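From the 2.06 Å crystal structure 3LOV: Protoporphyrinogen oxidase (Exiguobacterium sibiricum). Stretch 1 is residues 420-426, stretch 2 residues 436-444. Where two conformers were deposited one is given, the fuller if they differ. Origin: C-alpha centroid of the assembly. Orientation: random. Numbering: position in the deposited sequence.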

# COMPACT_ATOMS: atom_id res chain seq x y z
N ARG A 420 -14.00 -13.87 0.31
CA ARG A 420 -13.18 -14.82 -0.44
C ARG A 420 -11.93 -15.29 0.37
O ARG A 420 -11.57 -16.47 0.37
N ILE A 421 -11.28 -14.36 1.05
CA ILE A 421 -10.11 -14.71 1.84
C ILE A 421 -10.51 -15.63 3.02
O ILE A 421 -9.76 -16.54 3.34
N GLN A 422 -11.65 -15.40 3.68
CA GLN A 422 -12.16 -16.31 4.73
C GLN A 422 -12.31 -17.73 4.16
O GLN A 422 -11.91 -18.74 4.77
N ARG A 423 -12.90 -17.82 2.97
CA ARG A 423 -13.05 -19.11 2.35
C ARG A 423 -11.68 -19.74 2.01
O ARG A 423 -11.50 -20.91 2.24
N VAL A 424 -10.72 -18.98 1.48
CA VAL A 424 -9.35 -19.48 1.24
C VAL A 424 -8.76 -20.09 2.55
O VAL A 424 -8.31 -21.25 2.56
N ARG A 425 -8.86 -19.36 3.65
CA ARG A 425 -8.31 -19.79 4.94
C ARG A 425 -8.95 -21.07 5.49
O ARG A 425 -8.23 -21.93 6.02
N GLU A 426 -10.27 -21.23 5.28
CA GLU A 426 -10.99 -22.44 5.68
C GLU A 426 -10.58 -23.64 4.85
O GLU A 426 -10.45 -24.76 5.36
N TYR A 436 -1.38 -21.38 8.22
CA TYR A 436 -2.06 -20.09 8.34
C TYR A 436 -1.41 -19.16 7.32
O TYR A 436 -0.26 -19.37 6.91
N LEU A 437 -2.19 -18.18 6.87
CA LEU A 437 -1.76 -17.17 5.89
C LEU A 437 -1.85 -15.76 6.45
O LEU A 437 -2.83 -15.42 7.12
N ALA A 438 -0.88 -14.91 6.10
CA ALA A 438 -0.88 -13.50 6.48
C ALA A 438 -0.07 -12.69 5.50
O ALA A 438 0.81 -13.20 4.80
N GLY A 439 -0.38 -11.41 5.41
CA GLY A 439 0.26 -10.52 4.47
C GLY A 439 -0.67 -9.72 3.59
O GLY A 439 -1.89 -9.70 3.75
N LEU A 440 -0.06 -9.06 2.61
CA LEU A 440 -0.77 -8.00 1.88
C LEU A 440 -1.87 -8.50 0.95
O LEU A 440 -2.71 -7.69 0.53
N ALA A 441 -1.87 -9.80 0.65
CA ALA A 441 -2.91 -10.38 -0.22
C ALA A 441 -4.24 -10.42 0.52
O ALA A 441 -5.33 -10.51 -0.11
N TYR A 442 -4.15 -10.43 1.85
CA TYR A 442 -5.29 -10.90 2.67
C TYR A 442 -6.18 -9.85 3.31
O TYR A 442 -7.37 -9.79 3.00
N ASP A 443 -5.62 -9.09 4.23
CA ASP A 443 -6.41 -8.25 5.14
C ASP A 443 -6.07 -6.74 5.00
O ASP A 443 -6.08 -6.00 5.97
N GLY A 444 -5.76 -6.29 3.78
CA GLY A 444 -5.37 -4.91 3.54
C GLY A 444 -3.94 -4.87 3.08
O GLY A 444 -3.08 -5.56 3.61

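The contact between this helix and the strand-and-loop segment beside it illustrates a common principle: a small apolar seam lies between two elements, and one arginine beside it fastens them through charge and backbone polarity at once. The helix presents I421, V424 and R425 to its partner, a spacing that follows from the helical repeat, whereas R420, Q422, R423 and E426 make no contact with it. Q422 and E426 instead pair with each other one turn apart, Q422 NE2 donating to E426 OE2 at 3.1 Å.

The apolar seam has two points. V424 (chi1 t) and L437 (m, t) both direct their CA-to-CB bonds toward the opposing stretch and meet at 3.7 Å between V424 CG1 and L437 CD1. Further along, I421 (m, m) packs its CD1 4.0 Å from CD1 of Y442 (chi1 m), while its CG1 lies 3.8 Å from the carbonyl O of Y442.

R425 supplies the polar half. Its CA-to-CB bond points sideways, yet an extended chain (m, t, t, with chi4 at 124°) carries the guanidinium to the loop. There D443 (chi1 m) receives it in a two-pronged salt bridge: NH1 of R425 donates to OD1 of D443 at 2.9 Å, and NH2 of R425 to OD2 of D443 at 3.0 Å. The same R425 NH2 also donates to the backbone O of L437 at 2.8 Å, so its two hydrogens serve separate acceptors. These oxygens lie near the guanidinium plane, where N-H groups point. R425 NE adds a weak bond to L437 O at 3.4 Å. A water extends the link, accepting from L437 N at 2.9 Å and, weakly, from R425 NE at 3.1 Å.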

# COMPACT_ATOMS: atom_id res chain seq x y z
CB ARG A 420 -12.80 -14.24 -1.77
CG ARG A 420 -13.95 -14.26 -2.79
CD ARG A 420 -13.45 -13.92 -4.18
NE ARG A 420 -12.90 -12.56 -4.30
CZ ARG A 420 -13.65 -11.47 -4.48
NH1 ARG A 420 -14.98 -11.57 -4.59
NH2 ARG A 420 -13.08 -10.29 -4.63
CB ILE A 421 -9.41 -13.47 2.32
CG1 ILE A 421 -8.77 -12.73 1.11
CG2 ILE A 421 -8.44 -13.75 3.52
CD1 ILE A 421 -7.89 -13.55 0.15
CB GLN A 422 -13.52 -15.81 5.31
CG GLN A 422 -14.42 -16.90 5.93
CD GLN A 422 -15.75 -16.38 6.50
OE1 GLN A 422 -16.00 -15.17 6.57
NE2 GLN A 422 -16.61 -17.30 6.92
CB ARG A 423 -14.01 -19.05 1.14
CG ARG A 423 -14.43 -20.45 0.60
CD ARG A 423 -13.46 -20.88 -0.48
NE ARG A 423 -13.34 -22.31 -0.71
CZ ARG A 423 -12.40 -22.86 -1.46
NH1 ARG A 423 -11.46 -22.09 -2.03
NH2 ARG A 423 -12.37 -24.18 -1.64
CB VAL A 424 -8.43 -18.36 0.58
CG1 VAL A 424 -6.93 -18.66 0.71
CG2 VAL A 424 -8.78 -18.13 -0.90
CB ARG A 425 -8.42 -18.67 5.97
CG ARG A 425 -7.43 -17.51 5.67
CD ARG A 425 -7.43 -16.51 6.80
NE ARG A 425 -6.23 -15.67 6.82
CZ ARG A 425 -6.23 -14.34 6.79
NH1 ARG A 425 -7.36 -13.63 6.79
NH2 ARG A 425 -5.08 -13.70 6.83
CB GLU A 426 -12.51 -22.24 5.52
CG GLU A 426 -13.07 -21.26 6.53
CD GLU A 426 -14.51 -20.86 6.22
OE1 GLU A 426 -15.11 -21.47 5.30
OE2 GLU A 426 -15.02 -19.94 6.90
CB TYR A 436 -1.97 -19.53 9.78
CG TYR A 436 -2.64 -20.41 10.83
CD1 TYR A 436 -1.98 -21.51 11.40
CD2 TYR A 436 -3.92 -20.16 11.23
CE1 TYR A 436 -2.65 -22.35 12.34
CE2 TYR A 436 -4.58 -20.97 12.17
CZ TYR A 436 -3.94 -22.06 12.71
OH TYR A 436 -4.63 -22.80 13.62
CB LEU A 437 -2.68 -17.24 4.65
CG LEU A 437 -2.93 -18.60 4.04
CD1 LEU A 437 -3.96 -18.55 2.92
CD2 LEU A 437 -1.63 -19.17 3.51
CB ALA A 438 -0.33 -13.32 7.94
CB LEU A 440 0.21 -7.14 1.12
CG LEU A 440 0.72 -7.50 -0.28
CD1 LEU A 440 1.24 -6.17 -0.84
CD2 LEU A 440 1.80 -8.57 -0.29
CB ALA A 441 -2.56 -11.79 -0.61
CB TYR A 442 -4.81 -11.93 3.69
CG TYR A 442 -3.94 -13.00 3.03
CD1 TYR A 442 -4.52 -13.99 2.24
CD2 TYR A 442 -2.56 -12.99 3.16
CE1 TYR A 442 -3.75 -14.94 1.60
CE2 TYR A 442 -1.78 -13.97 2.53
CZ TYR A 442 -2.37 -14.91 1.72
OH TYR A 442 -1.63 -15.87 1.06
CB ASP A 443 -6.15 -8.68 6.58
CG ASP A 443 -6.29 -10.18 6.80
OD1 ASP A 443 -7.31 -10.74 6.39
OD2 ASP A 443 -5.37 -10.79 7.41
O HOH W 1 -4.90 -18.36 7.77